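EchA16_2 (Mycobacterium avium subsp. paratuberculosis, PDB 3QYR) probably catalyses the reversible hydration of 2-enoyl-CoA thioesters to 3-hydroxyacyl-CoA. Local coordinates at residues R39-L44 against S84-A89. Sequence-based numbering, arbitrary orientation.
Sequences RFFGAL and SPRWPA
A turn and a half of helix 34-49, residues 39-44, lies against the irregular segment 84-89, the backbones drawing together at Phe41 and Trp87, whose CA atoms are 6.3 Å apart. Apolar side chains dominate. Phe41 carries the largest share: with CG anti to its carbonyl carbon (chi1 -66°), the ring lies against the backbone of Arg86 and Trp87, CD1 of Phe41 3.3 Å from O of Arg86. Arg86 CB sits over the centre of one ring face, a CH-pi contact with CB 3.7 Å from the centroid of Phe41, while Phe40 CD2 covers the opposite face toward the rim. Beyond CB the Arg86 chain runs across the same ring, bends at chi3 and brings one face of its guanidinium against Phe41 CD2, which sits above that plane toward the rim, the two planes 36° apart; NH2 forms a salt bridge with OD1 of Asp38, the residue just before Arg39. Trp137 meets the Phe41 ring edge-to-face. In the crotonase fold this helix packs on the central beta-sheet, and the loop leading into strand 94-98 passes over its flank. Trp87, with CG anti to its backbone N (chi1 -171°), offers one indole face to Leu44 CD1, which stands almost exactly on the normal of the six-membered ring, 3.5 Å from the centroid in a second CH-pi contact. Phe40, its CG likewise anti to N, comes to the same indole obliquely, CE2 lying 3.8 Å from CZ3 of Trp87; Tyr112 of helix 105-112 stacks with the Trp87 ring. Pro88 packs one turn along from Phe41, its CG 3.9 Å from CB of Leu44. Beneath, Phe40 and Leu44 reach strands 18-23 and 55-60 through Leu23, Ile58, Leu21 and Val56, and Trp87 also touches Ile58.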
ATOM      1  N   ARG A  39      21.778 -13.512  23.830  1.00 20.48           N
ATOM      2  CA  ARG A  39      21.818 -12.657  25.027  1.00 20.51           C
ATOM      3  C   ARG A  39      21.190 -11.293  24.807  1.00 18.95           C
ATOM      4  O   ARG A  39      20.454 -10.799  25.680  1.00 18.91           O
ATOM      5  CB  ARG A  39      23.247 -12.497  25.521  1.00 21.06           C
ATOM      6  CG  ARG A  39      23.738 -13.737  26.283  1.00 26.25           C
ATOM      7  CD  ARG A  39      23.572 -13.604  27.789  1.00 31.57           C
ATOM      8  NE  ARG A  39      24.820 -13.068  28.370  1.00 37.32           N
ATOM      9  CZ  ARG A  39      24.906 -12.255  29.432  1.00 39.07           C
ATOM     10  NH1 ARG A  39      26.114 -11.852  29.834  1.00 39.18           N
ATOM     11  NH2 ARG A  39      23.808 -11.826  30.085  1.00 38.97           N
ATOM     12  N   PHE A  40      21.465 -10.704  23.647  1.00 16.77           N
ATOM     13  CA  PHE A  40      21.008  -9.364  23.363  1.00 15.69           C
ATOM     14  C   PHE A  40      19.512  -9.361  23.092  1.00 15.01           C
ATOM     15  O   PHE A  40      18.740  -8.644  23.736  1.00 13.34           O
ATOM     16  CB  PHE A  40      21.762  -8.803  22.163  1.00 15.83           C
ATOM     17  CG  PHE A  40      21.273  -7.449  21.725  1.00 15.27           C
ATOM     18  CD1 PHE A  40      21.622  -6.320  22.425  1.00 13.85           C
ATOM     19  CD2 PHE A  40      20.430  -7.319  20.613  1.00 16.38           C
ATOM     20  CE1 PHE A  40      21.172  -5.061  22.014  1.00 15.30           C
ATOM     21  CE2 PHE A  40      19.974  -6.055  20.194  1.00 15.38           C
ATOM     22  CZ  PHE A  40      20.356  -4.929  20.884  1.00 14.93           C
ATOM     23  N   PHE A  41      19.098 -10.189  22.146  1.00 15.07           N
ATOM     24  CA  PHE A  41      17.674 -10.267  21.808  1.00 15.51           C
ATOM     25  C   PHE A  41      16.826 -10.712  22.998  1.00 15.22           C
ATOM     26  O   PHE A  41      15.734 -10.178  23.217  1.00 14.93           O
ATOM     27  CB  PHE A  41      17.440 -11.144  20.579  1.00 15.23           C
ATOM     28  CG  PHE A  41      18.019 -10.560  19.314  1.00 15.46           C
ATOM     29  CD1 PHE A  41      17.571  -9.349  18.834  1.00 16.72           C
ATOM     30  CD2 PHE A  41      19.011 -11.218  18.611  1.00 15.48           C
ATOM     31  CE1 PHE A  41      18.075  -8.812  17.679  1.00 15.41           C
ATOM     32  CE2 PHE A  41      19.531 -10.694  17.472  1.00 15.01           C
ATOM     33  CZ  PHE A  41      19.056  -9.484  16.993  1.00 16.24           C
ATOM     34  N   GLY A  42      17.345 -11.645  23.783  1.00 15.28           N
ATOM     35  CA  GLY A  42      16.661 -12.086  25.003  1.00 15.76           C
ATOM     36  C   GLY A  42      16.467 -10.911  25.954  1.00 15.72           C
ATOM     37  O   GLY A  42      15.378 -10.722  26.499  1.00 15.65           O
ATOM     38  N   ALA A  43      17.518 -10.101  26.116  1.00 15.32           N
ATOM     39  CA  ALA A  43      17.462  -8.918  26.986  1.00 15.19           C
ATOM     40  C   ALA A  43      16.454  -7.862  26.512  1.00 14.87           C
ATOM     41  O   ALA A  43      15.826  -7.199  27.328  1.00 14.94           O
ATOM     42  CB  ALA A  43      18.841  -8.302  27.143  1.00 14.19           C
ATOM     43  N   LEU A  44      16.304  -7.680  25.212  1.00 15.06           N
ATOM     44  CA  LEU A  44      15.292  -6.734  24.739  1.00 15.52           C
ATOM     45  C   LEU A  44      13.893  -7.283  25.111  1.00 16.16           C
ATOM     46  O   LEU A  44      13.017  -6.560  25.585  1.00 15.47           O
ATOM     47  CB  LEU A  44      15.428  -6.464  23.239  1.00 15.03           C
ATOM     48  CG  LEU A  44      16.591  -5.568  22.740  1.00 14.91           C
ATOM     49  CD1 LEU A  44      16.548  -5.525  21.210  1.00 14.51           C
ATOM     50  CD2 LEU A  44      16.563  -4.148  23.276  1.00 12.74           C
ATOM     51  N   SER A  84      17.643 -15.211  10.574  1.00 35.48           N
ATOM     52  CA  SER A  84      16.300 -14.624  10.570  1.00 32.98           C
ATOM     53  C   SER A  84      16.283 -13.414  11.503  1.00 30.09           C
ATOM     54  O   SER A  84      17.166 -13.282  12.342  1.00 29.27           O
ATOM     55  CB  SER A  84      15.237 -15.656  10.991  1.00 33.56           C
ATOM     56  N   PRO A  85      15.306 -12.510  11.321  1.00 27.25           N
ATOM     57  CA  PRO A  85      15.144 -11.351  12.176  1.00 25.59           C
ATOM     58  C   PRO A  85      14.646 -11.718  13.552  1.00 23.79           C
ATOM     59  O   PRO A  85      13.754 -12.519  13.655  1.00 22.93           O
ATOM     60  CB  PRO A  85      14.067 -10.519  11.456  1.00 25.71           C
ATOM     61  CG  PRO A  85      13.337 -11.498  10.629  1.00 26.92           C
ATOM     62  CD  PRO A  85      14.400 -12.443  10.163  1.00 27.70           C
ATOM     63  N   ARG A  86      15.205 -11.081  14.577  1.00 22.21           N
ATOM     64  CA  ARG A  86      14.877 -11.367  15.978  1.00 21.87           C
ATOM     65  C   ARG A  86      14.627 -10.128  16.847  1.00 20.21           C
ATOM     66  O   ARG A  86      14.450 -10.266  18.063  1.00 19.42           O
ATOM     67  CB  ARG A  86      16.012 -12.174  16.610  1.00 21.77           C
ATOM     68  CG  ARG A  86      16.243 -13.497  15.916  1.00 24.05           C
ATOM     69  CD  ARG A  86      17.475 -14.170  16.454  1.00 26.80           C
ATOM     70  NE  ARG A  86      17.270 -14.636  17.827  1.00 28.89           N
ATOM     71  CZ  ARG A  86      18.201 -15.225  18.570  1.00 28.26           C
ATOM     72  NH1 ARG A  86      17.883 -15.623  19.802  1.00 28.30           N
ATOM     73  NH2 ARG A  86      19.430 -15.427  18.087  1.00 27.42           N
ATOM     74  N   TRP A  87      14.641  -8.929  16.258  1.00 18.51           N
ATOM     75  CA  TRP A  87      14.337  -7.738  17.037  1.00 17.43           C
ATOM     76  C   TRP A  87      12.855  -7.823  17.370  1.00 17.21           C
ATOM     77  O   TRP A  87      12.031  -7.829  16.465  1.00 16.86           O
ATOM     78  CB  TRP A  87      14.624  -6.462  16.268  1.00 16.97           C
ATOM     79  CG  TRP A  87      14.529  -5.255  17.130  1.00 15.49           C
ATOM     80  CD1 TRP A  87      13.401  -4.668  17.571  1.00 13.10           C
ATOM     81  CD2 TRP A  87      15.617  -4.513  17.688  1.00 13.32           C
ATOM     82  NE1 TRP A  87      13.705  -3.583  18.335  1.00 12.59           N
ATOM     83  CE2 TRP A  87      15.060  -3.470  18.436  1.00 11.93           C
ATOM     84  CE3 TRP A  87      17.006  -4.618  17.604  1.00 13.82           C
ATOM     85  CZ2 TRP A  87      15.829  -2.533  19.097  1.00 12.93           C
ATOM     86  CZ3 TRP A  87      17.790  -3.671  18.270  1.00 13.30           C
ATOM     87  CH2 TRP A  87      17.190  -2.642  19.004  1.00 13.59           C
ATOM     88  N   PRO A  88      12.528  -7.954  18.666  1.00 17.06           N
ATOM     89  CA  PRO A  88      11.193  -8.145  19.155  1.00 17.21           C
ATOM     90  C   PRO A  88      10.302  -6.908  19.135  1.00 17.53           C
ATOM     91  O   PRO A  88      10.790  -5.775  19.030  1.00 17.45           O
ATOM     92  CB  PRO A  88      11.423  -8.563  20.587  1.00 17.58           C
ATOM     93  CG  PRO A  88      12.687  -7.967  20.960  1.00 17.08           C
ATOM     94  CD  PRO A  88      13.505  -8.002  19.768  1.00 17.31           C
ATOM     95  N   ALA A  89       8.994  -7.163  19.213  1.00 17.50           N
ATOM     96  CA  ALA A  89       7.984  -6.137  19.331  1.00 16.99           C
ATOM     97  C   ALA A  89       8.106  -5.509  20.699  1.00 16.74           C
ATOM     98  O   ALA A  89       7.814  -6.151  21.703  1.00 17.03           O
ATOM     99  CB  ALA A  89       6.595  -6.733  19.158  1.00 17.05           C
TER